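Local coordinates for MccB protein (Escherichia coli, PDB 6OM4), which probably joins AMP from ATP, through a phosphoramidate link, to the C-terminal asparagine of the N-formylated MccA peptide in microcin C7 biosynthesis, at residues A[27-31]-A[32-36]. Numbering follows the deposited sequence.
Sequences QYVEN and LVLWE
Asn31 meets Leu34 and Trp35 in a local N-cap contact, at the turn where strand 27-29, an outermost strand of a three-stranded antiparallel sheet in the N-terminal part of the chain, runs into helix 32-43. Two hydrogen bonds define it, both accepted by Asn31. Its side chain gives the cap: Leu34 N donates to Asn31 OD1 over 3.0 Å with an N-H...O angle of 162°, so the bond is nearly straight at the hydrogen, although the donor stands above the carbonyl plane rather than on a lone pair. CG lies anti to the backbone N of Asn31 (chi1 -179°), beside its carbonyl carbon, which lets OD1 reach the amide of Leu34; there Asn31 CG also packs on Leu34 CB at 3.6 Å. The backbone supplies the second bond, Trp35 N to Asn31 O at 2.9 Å, the i to i+4 spacing of an alpha-helix.

On the strand side, buried Val29 turns its CG1 branch to the helix, reaching Leu34 CD2 at 3.9 Å and Trp35 CB at 4.1 Å. The Val29 and Leu34 side chains cross at roughly a right angle, an apolar contact that ties the strand end to the first helical turn. Phe71 and Cys68 of helix 62-74 extend this packing, meeting Val29 and Leu34 respectively, while the Trp35 side chain touches Ile11 and Val20 of the same sheet. Far from the nucleotide and zinc sites, the geometry is that of an asparagine N-cap at a strand-to-helix turn, with an apolar contact from the strand beside it.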
ATOM      1  N   GLN A  27     -16.210  15.664  -8.535  1.00 17.13           N
ATOM      2  CA  GLN A  27     -17.491  16.263  -8.167  1.00 17.04           C
ATOM      3  C   GLN A  27     -18.384  16.438  -9.388  1.00 16.38           C
ATOM      4  O   GLN A  27     -17.977  17.019 -10.405  1.00 15.60           O
ATOM      5  CB  GLN A  27     -17.241  17.640  -7.588  1.00 17.22           C
ATOM      6  CG  GLN A  27     -16.377  17.612  -6.343  1.00 18.15           C
ATOM      7  CD  GLN A  27     -17.094  16.893  -5.232  1.00 21.41           C
ATOM      8  OE1 GLN A  27     -18.299  17.075  -5.039  1.00 24.47           O
ATOM      9  NE2 GLN A  27     -16.358  16.074  -4.493  1.00 23.34           N
ATOM     10  N   TYR A  28     -19.628  15.964  -9.265  1.00 16.93           N
ATOM     11  CA  TYR A  28     -20.651  16.283 -10.211  1.00 17.46           C
ATOM     12  C   TYR A  28     -21.369  17.539  -9.718  1.00 18.08           C
ATOM     13  O   TYR A  28     -21.911  17.551  -8.589  1.00 19.24           O
ATOM     14  CB  TYR A  28     -21.621  15.110 -10.401  1.00 17.64           C
ATOM     15  CG  TYR A  28     -22.809  15.405 -11.286  1.00 20.25           C
ATOM     16  CD1 TYR A  28     -22.660  15.768 -12.614  1.00 21.27           C
ATOM     17  CD2 TYR A  28     -24.109  15.308 -10.798  1.00 25.65           C
ATOM     18  CE1 TYR A  28     -23.743  16.057 -13.432  1.00 21.14           C
ATOM     19  CE2 TYR A  28     -25.206  15.581 -11.605  1.00 26.62           C
ATOM     20  CZ  TYR A  28     -25.023  15.950 -12.925  1.00 26.76           C
ATOM     21  OH  TYR A  28     -26.102  16.204 -13.734  1.00 30.68           O
ATOM     22  N   VAL A  29     -21.427  18.543 -10.596  1.00 17.70           N
ATOM     23  CA  VAL A  29     -22.121  19.806 -10.346  1.00 19.61           C
ATOM     24  C   VAL A  29     -23.299  19.900 -11.302  1.00 19.38           C
ATOM     25  O   VAL A  29     -23.127  20.109 -12.470  1.00 19.51           O
ATOM     26  CB  VAL A  29     -21.132  20.973 -10.542  1.00 19.33           C
ATOM     27  CG1 VAL A  29     -21.737  22.302 -10.129  1.00 20.26           C
ATOM     28  CG2 VAL A  29     -19.872  20.720  -9.752  1.00 19.45           C
ATOM     29  N   GLU A  30     -24.506  19.694 -10.779  1.00 24.54           N
ATOM     30  CA  GLU A  30     -25.701  19.630 -11.608  1.00 28.20           C
ATOM     31  C   GLU A  30     -26.038  21.028 -12.143  1.00 28.29           C
ATOM     32  O   GLU A  30     -26.557  21.183 -13.269  1.00 31.60           O
ATOM     33  CB  GLU A  30     -26.843  19.016 -10.792  1.00 32.77           C
ATOM     34  CG  GLU A  30     -28.245  19.367 -11.279  1.00 41.27           C
ATOM     35  CD  GLU A  30     -28.705  18.689 -12.555  1.00 43.87           C
ATOM     36  OE1 GLU A  30     -27.857  18.061 -13.219  1.00 47.98           O
ATOM     37  OE2 GLU A  30     -29.919  18.798 -12.888  1.00 49.72           O
ATOM     38  N   ASN A  31     -25.773  22.040 -11.311  1.00 26.41           N
ATOM     39  CA  ASN A  31     -26.030  23.439 -11.605  1.00 25.51           C
ATOM     40  C   ASN A  31     -25.020  23.919 -12.656  1.00 24.17           C
ATOM     41  O   ASN A  31     -23.852  24.161 -12.341  1.00 21.89           O
ATOM     42  CB  ASN A  31     -25.959  24.199 -10.283  1.00 28.52           C
ATOM     43  CG  ASN A  31     -26.221  25.687 -10.323  1.00 28.49           C
ATOM     44  OD1 ASN A  31     -25.991  26.374 -11.320  1.00 29.81           O
ATOM     45  ND2 ASN A  31     -26.585  26.204  -9.163  1.00 31.19           N
ATOM     46  N   LEU A  32     -25.467  24.077 -13.900  1.00 21.81           N
ATOM     47  CA  LEU A  32     -24.576  24.454 -15.003  1.00 22.82           C
ATOM     48  C   LEU A  32     -23.918  25.798 -14.760  1.00 21.86           C
ATOM     49  O   LEU A  32     -22.768  26.029 -15.148  1.00 20.68           O
ATOM     50  CB  LEU A  32     -25.357  24.557 -16.310  1.00 26.73           C
ATOM     51  CG  LEU A  32     -25.134  23.441 -17.306  1.00 30.40           C
ATOM     52  CD1 LEU A  32     -25.921  23.728 -18.579  1.00 31.69           C
ATOM     53  CD2 LEU A  32     -23.645  23.240 -17.591  1.00 30.15           C
ATOM     54  N   VAL A  33     -24.679  26.725 -14.195  1.00 20.56           N
ATOM     55  CA  VAL A  33     -24.147  28.048 -14.012  1.00 24.00           C
ATOM     56  C   VAL A  33     -22.982  28.012 -13.024  1.00 20.39           C
ATOM     57  O   VAL A  33     -21.990  28.727 -13.208  1.00 18.49           O
ATOM     58  CB  VAL A  33     -25.254  28.997 -13.541  1.00 28.74           C
ATOM     59  CG1 VAL A  33     -24.733  30.355 -13.130  1.00 36.18           C
ATOM     60  CG2 VAL A  33     -26.295  29.127 -14.630  1.00 32.86           C
ATOM     61  N   LEU A  34     -23.154  27.237 -11.954  1.00 18.63           N
ATOM     62  CA  LEU A  34     -22.140  27.038 -10.950  1.00 19.08           C
ATOM     63  C   LEU A  34     -20.922  26.347 -11.577  1.00 16.17           C
ATOM     64  O   LEU A  34     -19.792  26.771 -11.333  1.00 15.47           O
ATOM     65  CB  LEU A  34     -22.715  26.236  -9.776  1.00 21.37           C
ATOM     66  CG  LEU A  34     -21.719  25.890  -8.677  1.00 21.69           C
ATOM     67  CD1 LEU A  34     -21.047  27.144  -8.138  1.00 23.66           C
ATOM     68  CD2 LEU A  34     -22.382  25.098  -7.548  1.00 23.15           C
ATOM     69  N   TRP A  35     -21.157  25.304 -12.381  1.00 15.51           N
ATOM     70  CA  TRP A  35     -20.037  24.576 -13.057  1.00 15.80           C
ATOM     71  C   TRP A  35     -19.205  25.552 -13.911  1.00 15.97           C
ATOM     72  O   TRP A  35     -17.966  25.542 -13.874  1.00 14.27           O
ATOM     73  CB  TRP A  35     -20.623  23.404 -13.877  1.00 15.85           C
ATOM     74  CG  TRP A  35     -19.628  22.624 -14.684  1.00 15.46           C
ATOM     75  CD1 TRP A  35     -18.694  21.730 -14.236  1.00 17.74           C
ATOM     76  CD2 TRP A  35     -19.497  22.673 -16.104  1.00 15.54           C
ATOM     77  NE1 TRP A  35     -17.985  21.229 -15.294  1.00 17.36           N
ATOM     78  CE2 TRP A  35     -18.475  21.766 -16.452  1.00 15.82           C
ATOM     79  CE3 TRP A  35     -20.143  23.396 -17.114  1.00 16.80           C
ATOM     80  CZ2 TRP A  35     -18.111  21.558 -17.779  1.00 16.82           C
ATOM     81  CZ3 TRP A  35     -19.797  23.170 -18.427  1.00 16.67           C
ATOM     82  CH2 TRP A  35     -18.769  22.281 -18.745  1.00 17.53           C
ATOM     83  N   GLU A  36     -19.881  26.434 -14.649  1.00 14.75           N
ATOM     84  CA  GLU A  36     -19.219  27.419 -15.515  1.00 16.43           C
ATOM     85  C   GLU A  36     -18.393  28.362 -14.647  1.00 16.06           C
ATOM     86  O   GLU A  36     -17.278  28.732 -15.011  1.00 15.53           O
ATOM     87  CB  GLU A  36     -20.267  28.157 -16.365  1.00 18.27           C
ATOM     88  CG  GLU A  36     -20.918  27.256 -17.404  1.00 19.70           C
ATOM     89  CD  GLU A  36     -22.002  27.925 -18.256  1.00 25.12           C
ATOM     90  OE1 GLU A  36     -22.364  29.088 -17.925  1.00 25.95           O
ATOM     91  OE2 GLU A  36     -22.533  27.265 -19.219  1.00 25.75           O
TER